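PDB 5BPK: gamma-glutamyltranspeptidase (Ggt) from Helicobacter pylori 26695, which probably cleaves gamma-glutamyl bonds, as in glutathione, by hydrolysis or by transfer to an acceptor, in the manner of the N-terminal nucleophile hydrolases. Local coordinates for residues 1-6 against 15-20; 42-47 against 62-67; 73-78 against 96-101. One frame throughout, in Å; residues are numbered along the deposited sequence.

Contact 1: 1-6 against 15-20; sequences TTHYSV and SVTYTI. With 4UD ((2S)-amino[(5S)-4,5-dihydro-1,2-oxazol-5-yl]acetic acid), chain O.
Residues 1-6 and 15-20 pair as the two antiparallel strands of a buried beta hairpin that starts at the very N terminus of the chain. Thr2 faces Tyr18 and Tyr4 faces Val16 as hydrogen-bonded pairs, each with two backbone bonds; Tyr4 N to Val16 O measures 2.8 Å. His3 lies across from Thr17 in a non-hydrogen-bonded pair. Its CG stands anti to the backbone N (chi1 -178°), and its side chain crosses that of Thr17 at about a right angle, with ND1 hydrogen-bonded to Thr17 OG1 at 2.7 Å. The other ring nitrogen, NE2, donates in the ring plane but along a bent line to Ser5 OG at 2.9 Å, so two bonds restrict the rotation of the imidazole; Ser5 OG is also bonded to Asn165 O. This hairpin carries the free N terminus that defines the N-terminal nucleophile hydrolases. Thr1 OG1 is covalently joined to C3 of the bound inhibitor, as expected of the family's catalytic nucleophile, while a water accepts from Thr1 N (3.1 Å) and from Ile20 N. On the face holding Thr2, Tyr4, Val16 and Tyr18, Val16 CB sits over the Tyr4 ring, displaced toward its rim, 3.5 Å from Tyr4 CZ. The edge of Tyr4 is directed at the face of Tyr18 in an offset edge-to-face pair, planes at 86° and centroids 5.8 Å apart. Tyr18 OH is hydrogen-bonded to Gly69 O of the other Ggt chain, which also pairs with this hairpin in an antiparallel ladder.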
loop_
_atom_site.group_PDB
_atom_site.type_symbol
_atom_site.label_atom_id
_atom_site.label_comp_id
_atom_site.label_asym_id
_atom_site.label_seq_id
_atom_site.Cartn_x
_atom_site.Cartn_y
_atom_site.Cartn_z
ATOM N N THR B 1 5.674 3.200 -1.160
ATOM C CA THR B 1 4.558 2.338 -1.636
ATOM C C THR B 1 3.991 2.772 -2.967
ATOM O O THR B 1 4.145 3.911 -3.402
ATOM C CB THR B 1 3.388 2.425 -0.695
ATOM O OG1 THR B 1 3.757 3.240 0.417
ATOM C CG2 THR B 1 2.918 1.040 -0.264
ATOM N N THR B 2 3.284 1.855 -3.605
ATOM C CA THR B 2 2.560 2.202 -4.819
ATOM C C THR B 2 1.369 1.254 -4.967
ATOM O O THR B 2 1.424 0.108 -4.532
ATOM C CB THR B 2 3.499 2.168 -6.056
ATOM O OG1 THR B 2 2.911 2.894 -7.142
ATOM C CG2 THR B 2 3.833 0.742 -6.494
ATOM N N HIS B 3 0.266 1.781 -5.496
ATOM C CA HIS B 3 -0.946 1.004 -5.699
ATOM C C HIS B 3 -1.283 0.920 -7.183
ATOM O O HIS B 3 -1.185 1.916 -7.903
ATOM C CB HIS B 3 -2.155 1.612 -4.970
ATOM C CG HIS B 3 -3.382 0.789 -5.148
ATOM N ND1 HIS B 3 -3.585 -0.364 -4.429
ATOM C CD2 HIS B 3 -4.385 0.851 -6.055
ATOM C CE1 HIS B 3 -4.678 -0.962 -4.867
ATOM N NE2 HIS B 3 -5.187 -0.237 -5.848
ATOM N N TYR B 4 -1.717 -0.251 -7.634
ATOM C CA TYR B 4 -2.290 -0.365 -8.969
ATOM C C TYR B 4 -3.575 -1.194 -8.993
ATOM O O TYR B 4 -3.785 -2.047 -8.150
ATOM C CB TYR B 4 -1.236 -0.856 -9.952
ATOM C CG TYR B 4 -0.609 -2.217 -9.719
ATOM C CD1 TYR B 4 0.576 -2.359 -8.979
ATOM C CD2 TYR B 4 -1.149 -3.351 -10.308
ATOM C CE1 TYR B 4 1.171 -3.614 -8.803
ATOM C CE2 TYR B 4 -0.563 -4.613 -10.138
ATOM C CZ TYR B 4 0.603 -4.738 -9.410
ATOM O OH TYR B 4 1.171 -5.987 -9.276
ATOM N N SER B 5 -4.429 -0.891 -9.970
ATOM C CA SER B 5 -5.779 -1.391 -10.052
ATOM C C SER B 5 -6.031 -1.899 -11.465
ATOM O O SER B 5 -5.696 -1.211 -12.443
ATOM C CB SER B 5 -6.776 -0.276 -9.721
ATOM O OG SER B 5 -6.683 0.140 -8.355
ATOM N N VAL B 6 -6.659 -3.071 -11.566
ATOM C CA VAL B 6 -6.947 -3.684 -12.854
ATOM C C VAL B 6 -8.363 -4.255 -12.852
ATOM O O VAL B 6 -8.780 -4.886 -11.888
ATOM C CB VAL B 6 -5.959 -4.843 -13.204
ATOM C CG1 VAL B 6 -6.148 -5.282 -14.652
ATOM C CG2 VAL B 6 -4.488 -4.444 -12.937
ATOM N N SER B 15 -6.641 -5.590 -7.141
ATOM C CA SER B 15 -6.217 -4.361 -6.501
ATOM C C SER B 15 -4.955 -4.694 -5.708
ATOM O O SER B 15 -5.001 -5.517 -4.791
ATOM C CB SER B 15 -7.336 -3.860 -5.600
ATOM O OG SER B 15 -7.104 -2.536 -5.184
ATOM N N VAL B 16 -3.822 -4.118 -6.120
ATOM C CA VAL B 16 -2.519 -4.481 -5.567
ATOM C C VAL B 16 -1.833 -3.261 -4.960
ATOM O O VAL B 16 -1.626 -2.259 -5.654
ATOM C CB VAL B 16 -1.575 -5.050 -6.637
ATOM C CG1 VAL B 16 -0.228 -5.442 -5.990
ATOM C CG2 VAL B 16 -2.221 -6.234 -7.382
ATOM N N THR B 17 -1.517 -3.333 -3.670
ATOM C CA THR B 17 -0.627 -2.359 -3.046
ATOM C C THR B 17 0.633 -3.092 -2.632
ATOM O O THR B 17 0.587 -4.133 -1.933
ATOM C CB THR B 17 -1.243 -1.650 -1.819
ATOM O OG1 THR B 17 -2.616 -1.321 -2.058
ATOM C CG2 THR B 17 -0.463 -0.362 -1.494
ATOM N N TYR B 18 1.774 -2.583 -3.071
ATOM C CA TYR B 18 3.037 -3.218 -2.694
ATOM C C TYR B 18 4.150 -2.188 -2.567
ATOM O O TYR B 18 3.971 -1.007 -2.926
ATOM C CB TYR B 18 3.355 -4.407 -3.624
ATOM C CG TYR B 18 4.075 -4.124 -4.943
ATOM C CD1 TYR B 18 3.856 -2.955 -5.671
ATOM C CD2 TYR B 18 4.938 -5.066 -5.483
ATOM C CE1 TYR B 18 4.526 -2.713 -6.869
ATOM C CE2 TYR B 18 5.615 -4.832 -6.684
ATOM C CZ TYR B 18 5.407 -3.656 -7.366
ATOM O OH TYR B 18 6.074 -3.405 -8.545
ATOM N N THR B 19 5.277 -2.604 -1.998
ATOM C CA THR B 19 6.171 -1.627 -1.390
ATOM C C THR B 19 7.492 -2.194 -0.912
ATOM O O THR B 19 7.605 -3.387 -0.646
ATOM C CB THR B 19 5.456 -0.981 -0.163
ATOM O OG1 THR B 19 6.146 0.204 0.258
ATOM C CG2 THR B 19 5.337 -1.976 0.991
ATOM N N ILE B 20 8.468 -1.297 -0.787
ATOM C CA ILE B 20 9.679 -1.537 -0.013
ATOM C C ILE B 20 9.722 -0.645 1.253
ATOM O O ILE B 20 10.743 -0.548 1.917
ATOM C CB ILE B 20 10.953 -1.402 -0.889
ATOM C CG1 ILE B 20 10.938 -0.132 -1.760
ATOM C CG2 ILE B 20 11.134 -2.664 -1.732
ATOM C CD1 ILE B 20 12.253 0.073 -2.539
HETATM C C3 4UD O . 3.463 2.661 1.580
HETATM C C4 4UD O . 3.413 1.156 3.212
HETATM C C5 4UD O . 4.421 2.090 2.566
HETATM C C6 4UD O . 3.675 0.813 4.685
HETATM C C8 4UD O . 2.618 -0.190 5.087
HETATM O O9 4UD O . 2.742 -1.363 4.832
HETATM O O10 4UD O . 1.503 0.216 5.739
HETATM N N7 4UD O . 4.993 0.183 4.844
HETATM O O2 4UD O . 2.162 1.837 3.146
HETATM N N1 4UD O . 2.248 2.478 1.978
HETATM O O HOH W 1 8.429 1.890 -1.148
#

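Contact 2: 42-47 against 62-67. With 4UD ((2S)-amino[(5S)-4,5-dihydro-1,2-oxazol-5-yl]acetic acid), chain O.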
loop_
_atom_site.group_PDB
_atom_site.type_symbol
_atom_site.label_atom_id
_atom_site.label_comp_id
_atom_site.label_asym_id
_atom_site.label_seq_id
_atom_site.Cartn_x
_atom_site.Cartn_y
_atom_site.Cartn_z
ATOM N N ASP B 42 10.573 -1.682 10.093
ATOM C CA ASP B 42 10.072 -0.498 10.823
ATOM C C ASP B 42 8.537 -0.457 10.979
ATOM O O ASP B 42 8.003 0.394 11.690
ATOM C CB ASP B 42 10.548 0.805 10.161
ATOM C CG ASP B 42 10.297 2.029 11.037
ATOM O OD1 ASP B 42 10.943 2.129 12.108
ATOM O OD2 ASP B 42 9.444 2.876 10.666
ATOM N N ASP B 43 7.820 -1.324 10.275
ATOM C CA ASP B 43 6.380 -1.428 10.480
ATOM C C ASP B 43 6.015 -2.263 11.705
ATOM O O ASP B 43 4.857 -2.264 12.107
ATOM C CB ASP B 43 5.680 -1.964 9.237
ATOM C CG ASP B 43 5.435 -0.892 8.184
ATOM O OD1 ASP B 43 5.730 0.301 8.416
ATOM O OD2 ASP B 43 4.939 -1.263 7.107
ATOM N N PHE B 44 6.980 -2.974 12.285
ATOM C CA PHE B 44 6.808 -3.543 13.637
ATOM C C PHE B 44 6.882 -2.436 14.677
ATOM O O PHE B 44 7.472 -1.377 14.443
ATOM C CB PHE B 44 7.901 -4.558 13.981
ATOM C CG PHE B 44 7.735 -5.906 13.324
ATOM C CD1 PHE B 44 6.704 -6.753 13.705
ATOM C CD2 PHE B 44 8.629 -6.339 12.345
ATOM C CE1 PHE B 44 6.551 -8.002 13.126
ATOM C CE2 PHE B 44 8.490 -7.592 11.768
ATOM C CZ PHE B 44 7.442 -8.423 12.153
ATOM N N SER B 45 6.314 -2.704 15.847
ATOM C CA SER B 45 6.652 -1.934 17.033
ATOM C C SER B 45 7.990 -2.470 17.525
ATOM O O SER B 45 8.081 -3.619 17.968
ATOM C CB SER B 45 5.577 -2.058 18.110
ATOM O OG SER B 45 5.957 -1.333 19.266
ATOM N N ILE B 46 9.034 -1.649 17.413
ATOM C CA ILE B 46 10.385 -2.060 17.804
ATOM C C ILE B 46 10.669 -1.826 19.299
ATOM O O ILE B 46 11.653 -2.332 19.833
ATOM C CB ILE B 46 11.468 -1.401 16.907
ATOM C CG1 ILE B 46 11.548 0.117 17.118
ATOM C CG2 ILE B 46 11.194 -1.725 15.432
ATOM C CD1 ILE B 46 12.623 0.770 16.291
ATOM N N LYS B 47 9.775 -1.068 19.936
ATOM C CA LYS B 47 9.775 -0.784 21.367
ATOM C C LYS B 47 8.369 -0.269 21.725
ATOM O O LYS B 47 7.812 0.547 20.985
ATOM C CB LYS B 47 10.830 0.281 21.685
ATOM C CG LYS B 47 10.946 0.638 23.166
ATOM C CD LYS B 47 12.051 1.647 23.419
ATOM C CE LYS B 47 12.028 2.155 24.853
ATOM N NZ LYS B 47 13.215 3.000 25.143
ATOM N N ASN B 62 1.879 -6.093 17.770
ATOM C CA ASN B 62 2.761 -5.861 16.614
ATOM C C ASN B 62 4.256 -5.859 16.971
ATOM O O ASN B 62 5.082 -5.225 16.290
ATOM C CB ASN B 62 2.367 -4.557 15.913
ATOM C CG ASN B 62 3.057 -4.385 14.559
ATOM O OD1 ASN B 62 3.264 -5.357 13.802
ATOM N ND2 ASN B 62 3.411 -3.140 14.245
ATOM N N ALA B 63 4.609 -6.585 18.030
ATOM C CA ALA B 63 6.010 -6.803 18.372
ATOM C C ALA B 63 6.678 -7.773 17.387
ATOM O O ALA B 63 6.021 -8.594 16.718
ATOM C CB ALA B 63 6.132 -7.344 19.813
ATOM N N ILE B 64 7.995 -7.711 17.330
ATOM C CA ILE B 64 8.766 -8.578 16.451
ATOM C C ILE B 64 8.842 -9.999 17.007
ATOM O O ILE B 64 9.079 -10.196 18.204
ATOM C CB ILE B 64 10.216 -8.056 16.275
ATOM C CG1 ILE B 64 10.218 -6.678 15.610
ATOM C CG2 ILE B 64 11.049 -9.064 15.478
ATOM C CD1 ILE B 64 11.544 -5.946 15.703
ATOM N N GLU B 65 8.603 -10.971 16.135
ATOM C CA GLU B 65 8.889 -12.389 16.385
ATOM C C GLU B 65 9.412 -12.991 15.083
ATOM O O GLU B 65 9.022 -12.553 13.991
ATOM C CB GLU B 65 7.628 -13.161 16.795
ATOM C CG GLU B 65 7.412 -13.319 18.283
ATOM C CD GLU B 65 6.352 -14.359 18.610
ATOM O OE1 GLU B 65 6.672 -15.573 18.723
ATOM O OE2 GLU B 65 5.193 -13.965 18.763
ATOM N N ALA B 66 10.266 -14.004 15.184
ATOM C CA ALA B 66 10.778 -14.668 13.983
ATOM C C ALA B 66 9.612 -15.142 13.127
ATOM O O ALA B 66 8.626 -15.659 13.661
ATOM C CB ALA B 66 11.690 -15.837 14.354
ATOM N N ASN B 67 9.730 -14.913 11.814
ATOM C CA ASN B 67 8.731 -15.289 10.784
ATOM C C ASN B 67 7.444 -14.473 10.752
ATOM O O ASN B 67 6.629 -14.648 9.842
ATOM C CB ASN B 67 8.363 -16.776 10.851
ATOM C CG ASN B 67 9.519 -17.674 10.543
ATOM O OD1 ASN B 67 10.346 -17.361 9.682
ATOM N ND2 ASN B 67 9.583 -18.824 11.231
HETATM C C3 4UD O . 3.463 2.661 1.580
HETATM C C4 4UD O . 3.413 1.156 3.212
HETATM C C5 4UD O . 4.421 2.090 2.566
HETATM C C6 4UD O . 3.675 0.813 4.685
HETATM C C8 4UD O . 2.618 -0.190 5.087
HETATM O O9 4UD O . 2.742 -1.363 4.832
HETATM O O10 4UD O . 1.503 0.216 5.739
HETATM N N7 4UD O . 4.993 0.183 4.844
HETATM O O2 4UD O . 2.162 1.837 3.146
HETATM N N1 4UD O . 2.248 2.478 1.978
HETATM O O HOH W 2 9.470 -5.836 18.996
#
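Asp43 and Asn62 meet beside the inhibitor pocket, where a segment leaving a 3-10 turn and a loop are tied together just behind the residue that receives the ligand's amino group. Asn62 ND2 donates to Asp43 O at 2.7 Å; the carbonyl receives it on a lone pair in its own plane, and the acceptor lies close to the plane of the Asn62 amide. The amide is held at its other end too, since Asn62 OD1 accepts from Leu71 N. Beside this bond Ser45 N donates to Asn62 O at 2.8 Å, tilted out of the carbonyl plane. The Asp43 carboxylate leads away from Asn62, and OD2 accepts from N7 of the inhibitor at 2.7 Å. The same oxygen forms a salt bridge with Arg103 of the other Ggt chain, which thus shares the carboxylate with the ligand. Phe44 packs on the opposite loop: its CG is 3.5 Å from Ile64 CG1, the two side chains crossing at about a right angle. Ile64 CA lies over one ring face, 21° off the normal, while Asn62 O comes to the ring edge, 3.4 Å from Phe44 CD1. Farther along, a water donates to Ser45 O and accepts from Ile64 N.

Contact 3: 73-78 against 96-101; sequences SMSPTI and RIITTV. With 4UD ((2S)-amino[(5S)-4,5-dihydro-1,2-oxazol-5-yl]acetic acid), chain O.
Ile97, on the first turn of helix 96-109, pushes its side chain into the bend of residues 73-75 and reaches the inhibitor with its tip. CG2 stands anti to the backbone N and touches Ser73 O at 3.4 Å and Ser75 N at 3.6 Å. CG1 takes the position beside the backbone N (chi1 -68°), and the extended chi2 of 174° carries CD1 on to the ligand, 3.2 Å from its ring oxygen O2. Met74 CG meets Ile97 CD1 at 3.8 Å; a bend at chi3 (-76°) brings Met74 CE near the carboxylate oxygen O9. No hydrogen bond joins the two segments; two polar side chains bond within their own: Ser75 OG donates to Ser73 O at 2.9 Å, and Thr77 OG1 to Ser75 O at 2.7 Å from above the carbonyl plane. Thr77 OG1 is also hydrogen-bonded to Ser278 of the other Ggt chain. Their neighbours are aliphatic, Ile98 CG1 beside Ser75 OG and Val101 CG1 beside Thr77 OG1. Ser73 N donates to inhibitor O10, a carboxylate atom, at 2.8 Å. A helix packed on the loop entering strand 77-81, with the ligand near its start, fits the alpha-beta-beta-alpha sandwich of N-terminal nucleophile hydrolases.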
loop_
_atom_site.group_PDB
_atom_site.type_symbol
_atom_site.label_atom_id
_atom_site.label_comp_id
_atom_site.label_asym_id
_atom_site.label_seq_id
_atom_site.Cartn_x
_atom_site.Cartn_y
_atom_site.Cartn_z
ATOM N N SER B 73 -0.730 -0.915 6.926
ATOM C CA SER B 73 -1.924 -0.091 6.729
ATOM C C SER B 73 -2.467 -0.196 5.309
ATOM O O SER B 73 -3.472 0.438 4.981
ATOM C CB SER B 73 -1.601 1.383 7.008
ATOM O OG SER B 73 -1.154 1.598 8.333
ATOM N N MET B 74 -1.799 -0.972 4.456
ATOM C CA MET B 74 -2.208 -1.076 3.046
ATOM C C MET B 74 -3.630 -1.632 2.912
ATOM O O MET B 74 -4.000 -2.619 3.572
ATOM C CB MET B 74 -1.198 -1.879 2.219
ATOM C CG MET B 74 0.157 -1.147 2.076
ATOM S SD MET B 74 1.360 -1.895 0.971
ATOM C CE MET B 74 1.971 -3.277 1.929
ATOM N N SER B 75 -4.413 -0.958 2.080
ATOM C CA SER B 75 -5.850 -1.187 1.979
ATOM C C SER B 75 -6.307 -1.371 0.532
ATOM O O SER B 75 -7.225 -0.674 0.074
ATOM C CB SER B 75 -6.598 -0.002 2.578
ATOM O OG SER B 75 -6.199 0.238 3.910
ATOM N N PRO B 76 -5.674 -2.306 -0.200
ATOM C CA PRO B 76 -6.205 -2.560 -1.537
ATOM C C PRO B 76 -7.629 -3.050 -1.388
ATOM O O PRO B 76 -7.903 -3.913 -0.547
ATOM C CB PRO B 76 -5.278 -3.630 -2.105
ATOM C CG PRO B 76 -4.710 -4.334 -0.894
ATOM C CD PRO B 76 -4.608 -3.257 0.169
ATOM N N THR B 77 -8.537 -2.455 -2.150
ATOM C CA THR B 77 -9.970 -2.618 -1.931
ATOM C C THR B 77 -10.728 -2.757 -3.239
ATOM O O THR B 77 -10.408 -2.113 -4.248
ATOM C CB THR B 77 -10.517 -1.421 -1.113
ATOM O OG1 THR B 77 -9.813 -1.349 0.139
ATOM C CG2 THR B 77 -12.026 -1.535 -0.836
ATOM N N ILE B 78 -11.766 -3.580 -3.186
ATOM C CA ILE B 78 -12.740 -3.703 -4.257
ATOM C C ILE B 78 -14.121 -3.485 -3.638
ATOM O O ILE B 78 -14.444 -4.077 -2.602
ATOM C CB ILE B 78 -12.662 -5.079 -4.949
ATOM C CG1 ILE B 78 -11.302 -5.248 -5.632
ATOM C CG2 ILE B 78 -13.802 -5.240 -5.946
ATOM C CD1 ILE B 78 -11.036 -6.651 -6.154
ATOM N N ARG B 96 -1.676 7.102 6.319
ATOM C CA ARG B 96 -2.697 7.865 5.591
ATOM C C ARG B 96 -3.482 7.014 4.587
ATOM O O ARG B 96 -4.483 7.471 4.061
ATOM C CB ARG B 96 -2.085 9.077 4.865
ATOM C CG ARG B 96 -1.844 10.293 5.738
ATOM C CD ARG B 96 -0.704 10.146 6.713
ATOM N NE ARG B 96 0.588 9.959 6.061
ATOM C CZ ARG B 96 1.758 9.947 6.703
ATOM N NH1 ARG B 96 1.816 10.141 8.020
ATOM N NH2 ARG B 96 2.878 9.762 6.023
ATOM N N ILE B 97 -3.049 5.781 4.336
ATOM C CA ILE B 97 -3.722 4.938 3.345
ATOM C C ILE B 97 -5.194 4.758 3.685
ATOM O O ILE B 97 -6.065 4.928 2.822
ATOM C CB ILE B 97 -3.069 3.558 3.216
ATOM C CG1 ILE B 97 -1.684 3.706 2.586
ATOM C CG2 ILE B 97 -3.953 2.624 2.361
ATOM C CD1 ILE B 97 -0.901 2.430 2.550
ATOM N N ILE B 98 -5.464 4.412 4.947
ATOM C CA ILE B 98 -6.803 4.017 5.358
ATOM C C ILE B 98 -7.761 5.166 5.115
ATOM O O ILE B 98 -8.854 4.983 4.550
ATOM C CB ILE B 98 -6.848 3.612 6.841
ATOM C CG1 ILE B 98 -5.927 2.413 7.080
ATOM C CG2 ILE B 98 -8.274 3.304 7.265
ATOM C CD1 ILE B 98 -5.646 2.147 8.523
ATOM N N THR B 99 -7.337 6.366 5.501
ATOM C CA THR B 99 -8.217 7.521 5.385
ATOM C C THR B 99 -8.345 7.999 3.922
ATOM O O THR B 99 -9.427 8.413 3.489
ATOM C CB THR B 99 -7.756 8.656 6.325
ATOM O OG1 THR B 99 -6.421 9.056 5.997
ATOM C CG2 THR B 99 -7.824 8.199 7.804
ATOM N N THR B 100 -7.263 7.895 3.147
ATOM C CA THR B 100 -7.317 8.236 1.727
ATOM C C THR B 100 -8.326 7.347 0.992
ATOM O O THR B 100 -9.195 7.848 0.271
ATOM C CB THR B 100 -5.924 8.113 1.071
ATOM O OG1 THR B 100 -5.125 9.245 1.454
ATOM C CG2 THR B 100 -6.015 8.060 -0.446
ATOM N N VAL B 101 -8.235 6.036 1.216
ATOM C CA VAL B 101 -9.110 5.102 0.501
ATOM C C VAL B 101 -10.587 5.304 0.918
ATOM O O VAL B 101 -11.480 5.313 0.075
ATOM C CB VAL B 101 -8.636 3.633 0.683
ATOM C CG1 VAL B 101 -9.659 2.656 0.131
ATOM C CG2 VAL B 101 -7.268 3.421 -0.005
HETATM C C3 4UD O . 3.463 2.661 1.580
HETATM C C4 4UD O . 3.413 1.156 3.212
HETATM C C5 4UD O . 4.421 2.090 2.566
HETATM C C6 4UD O . 3.675 0.813 4.685
HETATM C C8 4UD O . 2.618 -0.190 5.087
HETATM O O9 4UD O . 2.742 -1.363 4.832
HETATM O O10 4UD O . 1.503 0.216 5.739
HETATM N N7 4UD O . 4.993 0.183 4.844
HETATM O O2 4UD O . 2.162 1.837 3.146
HETATM N N1 4UD O . 2.248 2.478 1.978
#

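From the N terminus the chain makes three closures in series, none nested or crossed. Contact 1 closes the short hairpin turn between strands 2-8 and 13-19. Contact 2 then gathers the long loop region before strand 77-81, bringing the ends of a 14-residue excursion together. Contact 3 closes a path through strands 77-81 and 84-89, returning helix 96-109 to the segment that leads into the first of them. Contacts 1 and 3 touch directly, Thr17 CG2 lying 3.4 Å from Met74 SD, whereas contact 2 stands apart, its centre about 23 Å from that of contact 1 and about 21 Å from that of contact 3. All three touch the inhibitor and so meet around one pocket.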